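Local structure of NADH:ubiquinone oxidoreductase, Na translocating, F subunit (Porphyromonas gingivalis, 2R6H) at residues Phe150-Thr155 / Arg172-His177; Ala157-Ile162 / Glu257-Gly262; Ala166-Leu171 / Tyr190-Arg195; Asp251-Ile256 / Glu275-Pro280. The protein is the flavin- and nucleotide-binding part of a ferredoxin reductase-type flavoprotein subunit and carries a bound flavin-adenine dinucleotide (FAD). One frame throughout, in Å; residues are numbered along the deposited sequence.

Four contacts in and beside the nucleotide-binding domain show how chemistry follows depth in a fold. Interaction 2 is the core: two central parallel strands joined through their backbones, with two near-parallel tyrosine rings, slid apart, on one face. Interaction 3 is equally buried but joins helix 168-181 to the next strand by selenium, methyl and ring contacts alone. Interaction 1 uses the same helix further along, where Gln174 reaches a partly buried loop; Tyr161 of interaction 2 hydrogen-bonds that glutamine and also packs on Tyr190 of interaction 3. Interaction 4 lies at the surface, a sparse apolar contact tied to interaction 2 by the hydrogen bond from Tyr258 OH to Pro253 O.

Interaction 1: residues Phe150-Thr155 / Arg172-His177; sequences FHIQDT and RAQILH
Polar contact between the loop 150-155 and helix 168-181 runs through one amide. Gln174, extended beyond CG, brings NE2 to 3.2 Å from Phe150 O, a weak hydrogen bond bent to 122° at the hydrogen. Two stronger anchors outside the pair fix the amide's rotation: OE1 bonds Tyr161 OH, and NE2 also bonds Ser41 O.

The aromatic contact uses the same nitrogen. With CG anti to its backbone N, the Phe150 ring presents a face to Gln174, whose NE2 stands 3.5 Å above the plane near the rim, the amide tilted 25° from the ring.

Apolar contact comes from Ile152, sliding past Gln174 in the opposite direction. Its CG1 lies 3.8 Å from Gln174 CG, while CD1 approaches His177 CD2 obliquely at 4.2 Å.

A helix glutamine, held by Tyr161 and Ser41, thus lies against the loop leading from the FAD-binding barrel to the first strand of the nucleotide-binding domain, consistent with the junction between the two domains of a ferredoxin reductase-type fold.

Interaction 2: residues Ala157-Ile162 / Glu257-Gly262; sequences AEMLYI and EYYMCG
Tyr259 carries the aromatic side of this strand pair. Its CB lies over a face of the Tyr161 ring, 3.4 Å from Tyr161 CE2, and CG follows at 3.9 Å from the same CE2. Both tyrosines have CG anti to the carbonyl carbon, so they lean the same way and the rings come nearly parallel, 21° apart, but slid until they barely overlap. Ring atom CD2 stands above the rim of Tyr161, whose OH in turn lies over the Tyr259 face. Next along the ring, CE2 meets the selenium of Met159 at 4.3 Å, obliquely, a Met-aromatic contact. At the tip, OH donates to Glu257 OE1 at 3.1 Å, from above the carboxylate plane, and is also bonded to Gln153 N. Arg186 pairs with that same OE1, while Thr155 holds OE2, so the buried carboxylate is gripped at both oxygens.

Beneath these rings, strands 158-164 and 256-261 run parallel at the centre of a five-stranded Rossmann-like sheet; the chain adds strands 188-194 and 216-222 on one side of strand 158-164 before returning to lay 256-261 on its other side. Five backbone hydrogen bonds join them, the straightest from Glu257 N to Glu158 O at 170°. Leu160 and Tyr258 lie alongside each other on the opposite face of the sheet, CD1 of Leu160 being 4.0 Å from CE2 of Tyr258, where Leu274 of helix 264-277 adds to the packing.

Interaction 3: residues Ala166-Leu171 / Tyr190-Arg195; sequences AGMAPL and YWYGAR
Met168 is the bump, and the hollow that receives it is formed by two tyrosines rising from alternate positions of the strand. Modelled as selenomethionine, it bends at chi2 (-78°), so that its chain folds in between Tyr190 and Tyr192. The CG methylene lies against the Tyr192 ring, 3.3 Å from CE1, and the terminal CE stands over a face of that ring, toward its rim. Tyr190 meets the same chain differently: the selenium lies in the plane of its ring, at the edge, 3.4 Å from OH, and Met168 CE is 3.5 Å from Tyr190 CE2. One residue thus makes two Met-aromatic contacts, edge-on to Tyr190 and oblique to Tyr192.

Leu171, one helical turn further on, fills the hollow across the Tyr190 tip. Its CD2 is 3.5 Å from CE1 of Tyr190, approaching obliquely, so that the phenol end is clasped between leucine methyl and selenium. Both tyrosines have CG anti to the backbone N, which throws their rings toward the helix; Tyr192 OH goes on to bond Gly165 O, just before the helical segment.

The contact closes the beta-alpha-beta unit of strand 158-164, helix 168-181 and strand 188-194. Tyr161 of the first strand packs on both Leu171 and Tyr190, Phe206 of helix 203-212 meets Tyr190 edge-to-face, and on the pocket side Ala166 and Ala169 touch FAD.

Interaction 4: residues Asp251-Ile256 / Glu275-Pro280; sequences DAPEDI and ENLGVP
Apolar contact does most of the work where the loop before strand 256-261 meets the chain leaving helix 264-277. Pro253 is the centre: its CB lies 4.0 Å from CG2 of Val279 and 4.2 Å from CD2 of Leu277, so one ring corner touches a branch from each of two residues flanking Gly278. The valine CG2, anti to its own carbonyl carbon, also reaches 3.7 Å from Pro253 O. Beside it, Glu254 adds its CB, 4.0 Å from the CD of Pro280. Leu277 packs in addition on Tyr243 and Leu247 of helix 238-247, so the end of one helix rests against its neighbour on the same side of the sheet.

The helix ends here in a Schellman motif. Gly278 takes a positive phi of 78°, a conformation that favours glycine, and its N bonds back to Glu275 O at 3.1 Å. Beyond this turn Val279 and Pro280 pass the loop, Val279 being buried.

A polar tie comes from beyond the two segments. Pro253 O accepts from Tyr258 OH, which fastens the loop to the strand that follows it.

Interaction 1: residues Phe150-Thr155 / Arg172-His177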
loop_
_atom_site.group_PDB
_atom_site.type_symbol
_atom_site.label_atom_id
_atom_site.label_comp_id
_atom_site.label_asym_id
_atom_site.label_seq_id
_atom_site.Cartn_x
_atom_site.Cartn_y
_atom_site.Cartn_z
ATOM N N PHE A 150 -14.158 4.096 -0.344
ATOM C CA PHE A 150 -13.717 2.806 0.172
ATOM C C PHE A 150 -13.685 2.803 1.697
ATOM O O PHE A 150 -12.701 3.218 2.308
ATOM C CB PHE A 150 -12.335 2.452 -0.382
ATOM C CG PHE A 150 -11.802 1.137 0.112
ATOM C CD1 PHE A 150 -10.606 1.077 0.808
ATOM C CD2 PHE A 150 -12.497 -0.038 -0.118
ATOM C CE1 PHE A 150 -10.113 -0.130 1.264
ATOM C CE2 PHE A 150 -12.010 -1.248 0.336
ATOM C CZ PHE A 150 -10.817 -1.295 1.028
ATOM N N HIS A 151 -14.754 2.333 2.405
ATOM C CA HIS A 151 -14.856 2.494 3.854
ATOM C C HIS A 151 -15.391 1.245 4.564
ATOM O O HIS A 151 -16.131 0.452 3.977
ATOM C CB HIS A 151 -15.752 3.695 4.206
ATOM C CG HIS A 151 -15.320 4.995 3.585
ATOM N ND1 HIS A 151 -16.195 5.831 2.931
ATOM C CD2 HIS A 151 -14.106 5.595 3.531
ATOM C CE1 HIS A 151 -15.536 6.892 2.489
ATOM N NE2 HIS A 151 -14.271 6.772 2.839
ATOM N N ILE A 152 -15.043 1.116 5.845
ATOM C CA ILE A 152 -15.535 0.026 6.679
ATOM C C ILE A 152 -17.059 0.009 6.721
ATOM O O ILE A 152 -17.700 1.058 6.788
ATOM C CB ILE A 152 -14.992 0.128 8.118
ATOM C CG1 ILE A 152 -13.484 0.383 8.102
ATOM C CG2 ILE A 152 -15.315 -1.138 8.898
ATOM C CD1 ILE A 152 -12.939 0.903 9.415
ATOM N N GLN A 153 -17.634 -1.189 6.681
ATOM C CA GLN A 153 -19.074 -1.351 6.813
ATOM C C GLN A 153 -19.488 -1.397 8.279
ATOM O O GLN A 153 -18.807 -2.002 9.107
ATOM C CB GLN A 153 -19.541 -2.618 6.093
ATOM C CG GLN A 153 -19.070 -2.714 4.653
ATOM C CD GLN A 153 -19.619 -1.600 3.785
ATOM O OE1 GLN A 153 -20.822 -1.534 3.527
ATOM N NE2 GLN A 153 -18.739 -0.718 3.326
ATOM N N ASP A 154 -20.606 -0.755 8.593
ATOM C CA ASP A 154 -21.222 -0.895 9.905
ATOM C C ASP A 154 -21.883 -2.261 10.057
ATOM O O ASP A 154 -23.087 -2.407 9.853
ATOM C CB ASP A 154 -22.239 0.221 10.143
ATOM C CG ASP A 154 -21.611 1.601 10.099
ATOM O OD1 ASP A 154 -20.365 1.689 10.129
ATOM O OD2 ASP A 154 -22.363 2.596 10.033
ATOM N N THR A 155 -21.080 -3.258 10.414
ATOM C CA THR A 155 -21.591 -4.583 10.748
ATOM C C THR A 155 -20.912 -5.118 12.006
ATOM O O THR A 155 -19.973 -4.510 12.521
ATOM C CB THR A 155 -21.362 -5.577 9.593
ATOM O OG1 THR A 155 -21.399 -4.877 8.343
ATOM C CG2 THR A 155 -22.434 -6.656 9.597
ATOM N N ARG A 172 -4.189 -0.441 6.342
ATOM C CA ARG A 172 -3.551 -0.036 7.589
ATOM C C ARG A 172 -4.301 1.119 8.243
ATOM O O ARG A 172 -4.444 1.167 9.464
ATOM C CB ARG A 172 -2.092 0.355 7.343
ATOM C CG ARG A 172 -1.443 1.091 8.503
ATOM C CD ARG A 172 0.043 1.299 8.263
ATOM N NE ARG A 172 0.732 1.760 9.464
ATOM C CZ ARG A 172 0.973 3.037 9.744
ATOM N NH1 ARG A 172 0.580 3.987 8.906
ATOM N NH2 ARG A 172 1.608 3.365 10.861
ATOM N N ALA A 173 -4.779 2.048 7.421
ATOM C CA ALA A 173 -5.588 3.159 7.908
ATOM C C ALA A 173 -6.882 2.661 8.543
ATOM O O ALA A 173 -7.269 3.113 9.621
ATOM C CB ALA A 173 -5.888 4.132 6.778
ATOM N N GLN A 174 -7.546 1.729 7.868
ATOM C CA GLN A 174 -8.768 1.122 8.396
ATOM C C GLN A 174 -8.489 0.283 9.654
ATOM O O GLN A 174 -9.186 0.423 10.668
ATOM C CB GLN A 174 -9.481 0.294 7.327
ATOM C CG GLN A 174 -10.193 1.125 6.276
ATOM C CD GLN A 174 -10.965 0.267 5.283
ATOM O OE1 GLN A 174 -11.001 -0.951 5.404
ATOM N NE2 GLN A 174 -11.590 0.904 4.301
ATOM N N ILE A 175 -7.457 -0.558 9.605
ATOM C CA ILE A 175 -7.117 -1.401 10.751
ATOM C C ILE A 175 -6.667 -0.589 11.955
ATOM O O ILE A 175 -7.051 -0.878 13.076
ATOM C CB ILE A 175 -6.084 -2.472 10.399
ATOM C CG1 ILE A 175 -6.754 -3.551 9.558
ATOM C CG2 ILE A 175 -5.530 -3.101 11.653
ATOM C CD1 ILE A 175 -5.849 -4.196 8.560
ATOM N N LEU A 176 -5.866 0.439 11.726
ATOM C CA LEU A 176 -5.492 1.339 12.808
ATOM C C LEU A 176 -6.727 2.029 13.376
ATOM O O LEU A 176 -6.852 2.212 14.579
ATOM C CB LEU A 176 -4.460 2.363 12.332
ATOM C CG LEU A 176 -3.079 1.725 12.242
ATOM C CD1 LEU A 176 -2.073 2.666 11.638
ATOM C CD2 LEU A 176 -2.639 1.304 13.616
ATOM N N HIS A 177 -7.656 2.402 12.514
ATOM C CA HIS A 177 -8.824 3.086 13.014
ATOM C C HIS A 177 -9.641 2.125 13.853
ATOM O O HIS A 177 -10.067 2.454 14.959
ATOM C CB HIS A 177 -9.664 3.620 11.869
ATOM C CG HIS A 177 -10.939 4.248 12.312
ATOM N ND1 HIS A 177 -11.019 5.579 12.690
ATOM C CD2 HIS A 177 -12.186 3.746 12.463
ATOM C CE1 HIS A 177 -12.255 5.852 13.046
ATOM N NE2 HIS A 177 -12.988 4.755 12.917
#

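Interaction 2: residues Ala157-Ile162 / Glu257-Gly262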
loop_
_atom_site.group_PDB
_atom_site.type_symbol
_atom_site.label_atom_id
_atom_site.label_comp_id
_atom_site.label_asym_id
_atom_site.label_seq_id
_atom_site.Cartn_x
_atom_site.Cartn_y
_atom_site.Cartn_z
ATOM N N ALA A 157 -19.923 -8.172 11.446
ATOM C CA ALA A 157 -19.376 -9.273 10.640
ATOM C C ALA A 157 -17.882 -9.522 10.849
ATOM O O ALA A 157 -17.149 -8.624 11.261
ATOM C CB ALA A 157 -19.645 -9.008 9.175
ATOM N N GLU A 158 -17.417 -10.732 10.556
ATOM C CA GLU A 158 -15.978 -10.962 10.555
ATOM C C GLU A 158 -15.346 -10.187 9.413
ATOM O O GLU A 158 -15.922 -10.092 8.338
ATOM C CB GLU A 158 -15.643 -12.447 10.406
ATOM C CG GLU A 158 -14.142 -12.722 10.394
ATOM C CD GLU A 158 -13.787 -14.200 10.237
ATOM O OE1 GLU A 158 -14.692 -15.067 10.365
ATOM O OE2 GLU A 158 -12.585 -14.483 9.992
HETATM N N MSE A 159 -14.163 -9.634 9.646
HETATM C CA MSE A 159 -13.428 -8.983 8.584
HETATM C C MSE A 159 -12.176 -9.780 8.238
HETATM O O MSE A 159 -11.474 -10.281 9.122
HETATM C CB MSE A 159 -13.033 -7.570 8.992
HETATM C CG MSE A 159 -14.073 -6.836 9.822
HETATM SE SE MSE A 159 -13.772 -4.889 9.919
HETATM C CE MSE A 159 -14.119 -4.611 11.835
ATOM N N LEU A 160 -11.912 -9.895 6.942
ATOM C CA LEU A 160 -10.668 -10.466 6.446
ATOM C C LEU A 160 -10.013 -9.489 5.480
ATOM O O LEU A 160 -10.550 -9.228 4.404
ATOM C CB LEU A 160 -10.934 -11.790 5.738
ATOM C CG LEU A 160 -9.765 -12.771 5.615
ATOM C CD1 LEU A 160 -10.282 -14.189 5.382
ATOM C CD2 LEU A 160 -8.819 -12.345 4.504
ATOM N N TYR A 161 -8.861 -8.944 5.872
ATOM C CA TYR A 161 -8.114 -8.003 5.037
ATOM C C TYR A 161 -7.062 -8.715 4.200
ATOM O O TYR A 161 -6.327 -9.562 4.701
ATOM C CB TYR A 161 -7.448 -6.937 5.906
ATOM C CG TYR A 161 -8.392 -5.854 6.353
ATOM C CD1 TYR A 161 -9.182 -6.012 7.483
ATOM C CD2 TYR A 161 -8.505 -4.672 5.635
ATOM C CE1 TYR A 161 -10.052 -5.022 7.878
ATOM C CE2 TYR A 161 -9.371 -3.676 6.024
ATOM C CZ TYR A 161 -10.141 -3.853 7.146
ATOM O OH TYR A 161 -11.002 -2.848 7.524
ATOM N N ILE A 162 -6.995 -8.376 2.922
ATOM C CA ILE A 162 -6.035 -8.988 2.017
ATOM C C ILE A 162 -5.226 -7.890 1.352
ATOM O O ILE A 162 -5.731 -7.209 0.466
ATOM C CB ILE A 162 -6.737 -9.754 0.872
ATOM C CG1 ILE A 162 -7.745 -10.766 1.409
ATOM C CG2 ILE A 162 -5.712 -10.436 -0.015
ATOM C CD1 ILE A 162 -8.423 -11.555 0.327
ATOM N N GLU A 257 -16.761 -10.169 5.533
ATOM C CA GLU A 257 -16.520 -9.035 4.667
ATOM C C GLU A 257 -15.050 -9.075 4.321
ATOM O O GLU A 257 -14.203 -9.261 5.188
ATOM C CB GLU A 257 -16.905 -7.716 5.348
ATOM C CG GLU A 257 -18.389 -7.365 5.202
ATOM C CD GLU A 257 -18.960 -6.595 6.389
ATOM O OE1 GLU A 257 -18.157 -6.029 7.180
ATOM O OE2 GLU A 257 -20.217 -6.567 6.516
ATOM N N TYR A 258 -14.765 -8.938 3.033
ATOM C CA TYR A 258 -13.408 -8.993 2.513
ATOM C C TYR A 258 -12.946 -7.602 2.101
ATOM O O TYR A 258 -13.472 -7.015 1.152
ATOM C CB TYR A 258 -13.363 -9.935 1.311
ATOM C CG TYR A 258 -13.646 -11.356 1.696
ATOM C CD1 TYR A 258 -14.938 -11.836 1.750
ATOM C CD2 TYR A 258 -12.620 -12.213 2.039
ATOM C CE1 TYR A 258 -15.199 -13.130 2.127
ATOM C CE2 TYR A 258 -12.871 -13.511 2.410
ATOM C CZ TYR A 258 -14.160 -13.959 2.454
ATOM O OH TYR A 258 -14.403 -15.253 2.828
ATOM N N TYR A 259 -11.973 -7.052 2.810
ATOM C CA TYR A 259 -11.406 -5.792 2.370
ATOM C C TYR A 259 -10.042 -6.056 1.772
ATOM O O TYR A 259 -9.131 -6.464 2.470
ATOM C CB TYR A 259 -11.335 -4.793 3.529
ATOM C CG TYR A 259 -12.686 -4.515 4.156
ATOM C CD1 TYR A 259 -13.456 -3.429 3.755
ATOM C CD2 TYR A 259 -13.200 -5.352 5.131
ATOM C CE1 TYR A 259 -14.698 -3.191 4.321
ATOM C CE2 TYR A 259 -14.436 -5.116 5.702
ATOM C CZ TYR A 259 -15.178 -4.039 5.296
ATOM O OH TYR A 259 -16.400 -3.829 5.878
HETATM N N MSE A 260 -9.901 -5.861 0.472
HETATM C CA MSE A 260 -8.594 -6.048 -0.127
HETATM C C MSE A 260 -8.136 -4.836 -0.911
HETATM O O MSE A 260 -8.942 -4.088 -1.441
HETATM C CB MSE A 260 -8.562 -7.292 -1.008
HETATM C CG MSE A 260 -8.802 -7.041 -2.474
HETATM SE SE MSE A 260 -8.681 -8.713 -3.487
HETATM C CE MSE A 260 -7.087 -9.436 -2.651
ATOM N N CYS A 261 -6.825 -4.641 -0.947
ATOM C CA CYS A 261 -6.219 -3.692 -1.853
ATOM C C CYS A 261 -4.859 -4.205 -2.275
ATOM O O CYS A 261 -4.033 -4.561 -1.441
ATOM C CB CYS A 261 -6.079 -2.321 -1.217
ATOM S SG CYS A 261 -5.616 -1.070 -2.430
ATOM N N GLY A 262 -4.636 -4.242 -3.580
ATOM C CA GLY A 262 -3.387 -4.724 -4.130
ATOM C C GLY A 262 -3.507 -4.780 -5.636
ATOM O O GLY A 262 -4.525 -4.359 -6.196
#

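Interaction 3: residues Ala166-Leu171 / Tyr190-Arg195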
loop_
_atom_site.group_PDB
_atom_site.type_symbol
_atom_site.label_atom_id
_atom_site.label_comp_id
_atom_site.label_asym_id
_atom_site.label_seq_id
_atom_site.Cartn_x
_atom_site.Cartn_y
_atom_site.Cartn_z
ATOM N N ALA A 166 1.808 -1.695 -2.336
ATOM C CA ALA A 166 1.494 -0.411 -1.720
ATOM C C ALA A 166 0.035 -0.354 -1.278
ATOM O O ALA A 166 -0.419 0.653 -0.734
ATOM C CB ALA A 166 1.805 0.727 -2.680
ATOM N N GLY A 167 -0.693 -1.439 -1.515
ATOM C CA GLY A 167 -2.049 -1.572 -1.017
ATOM C C GLY A 167 -2.103 -1.686 0.494
ATOM O O GLY A 167 -3.174 -1.860 1.076
HETATM N N MSE A 168 -0.941 -1.588 1.132
HETATM C CA MSE A 168 -0.869 -1.517 2.587
HETATM C C MSE A 168 -1.614 -0.296 3.116
HETATM O O MSE A 168 -2.107 -0.298 4.244
HETATM C CB MSE A 168 0.589 -1.485 3.050
HETATM C CG MSE A 168 1.003 -2.691 3.877
HETATM SE SE MSE A 168 0.368 -2.596 5.717
HETATM C CE MSE A 168 1.155 -4.246 6.396
ATOM N N ALA A 169 -1.692 0.745 2.294
ATOM C CA ALA A 169 -1.999 2.084 2.782
ATOM C C ALA A 169 -3.418 2.157 3.338
ATOM O O ALA A 169 -3.626 2.545 4.488
ATOM C CB ALA A 169 -1.810 3.110 1.674
ATOM N N PRO A 170 -4.390 1.779 2.515
ATOM C CA PRO A 170 -5.804 1.885 2.893
ATOM C C PRO A 170 -6.160 0.928 4.026
ATOM O O PRO A 170 -6.834 1.323 4.977
ATOM C CB PRO A 170 -6.535 1.478 1.612
ATOM C CG PRO A 170 -5.596 1.842 0.518
ATOM C CD PRO A 170 -4.217 1.600 1.063
ATOM N N LEU A 171 -5.709 -0.318 3.918
ATOM C CA LEU A 171 -5.969 -1.318 4.947
ATOM C C LEU A 171 -5.450 -0.858 6.306
ATOM O O LEU A 171 -6.176 -0.883 7.299
ATOM C CB LEU A 171 -5.333 -2.655 4.566
ATOM C CG LEU A 171 -5.999 -3.422 3.421
ATOM C CD1 LEU A 171 -6.828 -2.484 2.558
ATOM C CD2 LEU A 171 -4.959 -4.150 2.584
ATOM N N TYR A 190 -5.735 -9.788 9.017
ATOM C CA TYR A 190 -5.107 -9.107 7.890
ATOM C C TYR A 190 -4.046 -10.020 7.300
ATOM O O TYR A 190 -3.111 -10.394 7.986
ATOM C CB TYR A 190 -4.477 -7.810 8.368
ATOM C CG TYR A 190 -3.806 -6.995 7.299
ATOM C CD1 TYR A 190 -4.199 -7.081 5.984
ATOM C CD2 TYR A 190 -2.792 -6.108 7.615
ATOM C CE1 TYR A 190 -3.586 -6.318 5.007
ATOM C CE2 TYR A 190 -2.185 -5.336 6.648
ATOM C CZ TYR A 190 -2.578 -5.442 5.344
ATOM O OH TYR A 190 -1.964 -4.677 4.368
ATOM N N TRP A 191 -4.208 -10.399 6.041
ATOM C CA TRP A 191 -3.247 -11.254 5.358
ATOM C C TRP A 191 -2.524 -10.443 4.303
ATOM O O TRP A 191 -3.100 -10.132 3.267
ATOM C CB TRP A 191 -3.972 -12.413 4.674
ATOM C CG TRP A 191 -4.720 -13.290 5.621
ATOM C CD1 TRP A 191 -5.870 -12.984 6.289
ATOM C CD2 TRP A 191 -4.375 -14.615 6.016
ATOM N NE1 TRP A 191 -6.260 -14.037 7.078
ATOM C CE2 TRP A 191 -5.354 -15.051 6.926
ATOM C CE3 TRP A 191 -3.336 -15.480 5.684
ATOM C CZ2 TRP A 191 -5.323 -16.311 7.502
ATOM C CZ3 TRP A 191 -3.308 -16.724 6.257
ATOM C CH2 TRP A 191 -4.290 -17.129 7.155
ATOM N N TYR A 192 -1.268 -10.099 4.549
ATOM C CA TYR A 192 -0.507 -9.295 3.588
ATOM C C TYR A 192 0.528 -10.129 2.843
ATOM O O TYR A 192 1.319 -10.833 3.456
ATOM C CB TYR A 192 0.193 -8.142 4.307
ATOM C CG TYR A 192 1.022 -7.251 3.403
ATOM C CD1 TYR A 192 0.437 -6.196 2.708
ATOM C CD2 TYR A 192 2.387 -7.456 3.251
ATOM C CE1 TYR A 192 1.193 -5.375 1.882
ATOM C CE2 TYR A 192 3.145 -6.644 2.434
ATOM C CZ TYR A 192 2.545 -5.608 1.755
ATOM O OH TYR A 192 3.304 -4.812 0.940
ATOM N N GLY A 193 0.535 -10.038 1.523
ATOM C CA GLY A 193 1.504 -10.781 0.739
ATOM C C GLY A 193 2.653 -9.947 0.207
ATOM O O GLY A 193 2.456 -8.912 -0.422
ATOM N N ALA A 194 3.871 -10.399 0.458
ATOM C CA ALA A 194 5.046 -9.707 -0.050
ATOM C C ALA A 194 5.937 -10.716 -0.761
ATOM O O ALA A 194 5.875 -11.907 -0.474
ATOM C CB ALA A 194 5.791 -9.016 1.088
ATOM N N ARG A 195 6.763 -10.257 -1.690
ATOM C CA ARG A 195 7.579 -11.212 -2.418
ATOM C C ARG A 195 8.602 -11.915 -1.513
ATOM O O ARG A 195 8.709 -13.129 -1.556
ATOM C CB ARG A 195 8.187 -10.610 -3.693
ATOM C CG ARG A 195 9.670 -10.341 -3.668
ATOM C CD ARG A 195 10.143 -9.746 -5.003
ATOM N NE ARG A 195 10.592 -10.771 -5.953
ATOM C CZ ARG A 195 10.016 -11.046 -7.131
ATOM N NH1 ARG A 195 8.942 -10.370 -7.548
ATOM N NH2 ARG A 195 10.522 -12.003 -7.904
#

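Interaction 4: residues Asp251-Ile256 / Glu275-Pro280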
loop_
_atom_site.group_PDB
_atom_site.type_symbol
_atom_site.label_atom_id
_atom_site.label_comp_id
_atom_site.label_asym_id
_atom_site.label_seq_id
_atom_site.Cartn_x
_atom_site.Cartn_y
_atom_site.Cartn_z
ATOM N N ASP A 251 -16.232 -22.379 8.815
ATOM C CA ASP A 251 -17.613 -22.856 8.783
ATOM C C ASP A 251 -18.470 -22.113 7.759
ATOM O O ASP A 251 -19.319 -22.711 7.106
ATOM C CB ASP A 251 -18.245 -22.783 10.175
ATOM C CG ASP A 251 -19.341 -23.813 10.375
ATOM O OD1 ASP A 251 -19.824 -24.383 9.375
ATOM O OD2 ASP A 251 -19.718 -24.057 11.539
ATOM N N ALA A 252 -18.251 -20.809 7.623
ATOM C CA ALA A 252 -19.055 -20.007 6.692
ATOM C C ALA A 252 -18.301 -18.817 6.089
ATOM O O ALA A 252 -18.405 -17.695 6.575
ATOM C CB ALA A 252 -20.348 -19.543 7.356
ATOM N N PRO A 253 -17.552 -19.067 5.010
ATOM C CA PRO A 253 -16.759 -18.020 4.368
ATOM C C PRO A 253 -17.633 -16.903 3.814
ATOM O O PRO A 253 -17.127 -15.832 3.506
ATOM C CB PRO A 253 -16.075 -18.762 3.220
ATOM C CG PRO A 253 -16.128 -20.186 3.595
ATOM C CD PRO A 253 -17.403 -20.363 4.332
ATOM N N GLU A 254 -18.931 -17.144 3.694
ATOM C CA GLU A 254 -19.801 -16.210 2.993
ATOM C C GLU A 254 -20.380 -15.126 3.918
ATOM O O GLU A 254 -21.119 -14.235 3.476
ATOM C CB GLU A 254 -20.906 -16.968 2.248
ATOM C CG GLU A 254 -21.949 -17.637 3.141
ATOM C CD GLU A 254 -21.496 -18.956 3.760
ATOM O OE1 GLU A 254 -20.358 -19.408 3.502
ATOM O OE2 GLU A 254 -22.295 -19.551 4.513
ATOM N N ASP A 255 -20.020 -15.206 5.196
ATOM C CA ASP A 255 -20.486 -14.258 6.199
ATOM C C ASP A 255 -19.401 -13.258 6.502
ATOM O O ASP A 255 -19.510 -12.450 7.426
ATOM C CB ASP A 255 -20.841 -14.984 7.492
ATOM C CG ASP A 255 -22.036 -15.888 7.340
ATOM O OD1 ASP A 255 -22.696 -15.802 6.277
ATOM O OD2 ASP A 255 -22.315 -16.677 8.276
ATOM N N ILE A 256 -18.329 -13.336 5.736
ATOM C CA ILE A 256 -17.181 -12.502 5.988
ATOM C C ILE A 256 -17.227 -11.312 5.049
ATOM O O ILE A 256 -17.706 -11.422 3.921
ATOM C CB ILE A 256 -15.879 -13.295 5.768
ATOM C CG1 ILE A 256 -15.833 -14.515 6.693
ATOM C CG2 ILE A 256 -14.656 -12.406 5.976
ATOM C CD1 ILE A 256 -14.572 -15.347 6.542
ATOM N N GLU A 275 -15.080 -16.856 -5.894
ATOM C CA GLU A 275 -16.151 -17.264 -6.799
ATOM C C GLU A 275 -16.464 -18.762 -6.734
ATOM O O GLU A 275 -17.631 -19.167 -6.590
ATOM C CB GLU A 275 -15.772 -16.882 -8.231
ATOM C CG GLU A 275 -16.730 -17.381 -9.297
ATOM C CD GLU A 275 -18.055 -16.633 -9.299
ATOM O OE1 GLU A 275 -18.056 -15.425 -8.968
ATOM O OE2 GLU A 275 -19.098 -17.248 -9.634
ATOM N N ASN A 276 -15.413 -19.574 -6.870
ATOM C CA ASN A 276 -15.510 -21.021 -6.734
ATOM C C ASN A 276 -15.978 -21.373 -5.341
ATOM O O ASN A 276 -16.787 -22.277 -5.164
ATOM C CB ASN A 276 -14.153 -21.682 -7.000
ATOM C CG ASN A 276 -14.165 -23.193 -6.761
ATOM O OD1 ASN A 276 -13.156 -23.770 -6.361
ATOM N ND2 ASN A 276 -15.299 -23.834 -7.015
ATOM N N LEU A 277 -15.463 -20.646 -4.355
ATOM C CA LEU A 277 -15.787 -20.890 -2.958
ATOM C C LEU A 277 -17.257 -20.557 -2.629
ATOM O O LEU A 277 -17.753 -20.859 -1.541
ATOM C CB LEU A 277 -14.823 -20.112 -2.060
ATOM C CG LEU A 277 -14.762 -20.573 -0.613
ATOM C CD1 LEU A 277 -14.666 -22.064 -0.569
ATOM C CD2 LEU A 277 -13.581 -19.959 0.076
ATOM N N GLY A 278 -17.954 -19.949 -3.581
ATOM C CA GLY A 278 -19.354 -19.623 -3.388
ATOM C C GLY A 278 -19.616 -18.397 -2.522
ATOM O O GLY A 278 -20.711 -18.241 -1.975
ATOM N N VAL A 279 -18.610 -17.534 -2.384
ATOM C CA VAL A 279 -18.778 -16.252 -1.714
ATOM C C VAL A 279 -19.326 -15.258 -2.715
ATOM O O VAL A 279 -18.756 -15.077 -3.789
ATOM C CB VAL A 279 -17.456 -15.709 -1.170
ATOM C CG1 VAL A 279 -17.652 -14.303 -0.634
ATOM C CG2 VAL A 279 -16.919 -16.622 -0.090
ATOM N N PRO A 280 -20.442 -14.615 -2.360
ATOM C CA PRO A 280 -21.212 -13.694 -3.202
ATOM C C PRO A 280 -20.451 -12.394 -3.393
ATOM O O PRO A 280 -19.796 -11.946 -2.453
ATOM C CB PRO A 280 -22.472 -13.430 -2.374
ATOM C CG PRO A 280 -22.451 -14.447 -1.267
ATOM C CD PRO A 280 -21.020 -14.745 -1.016
#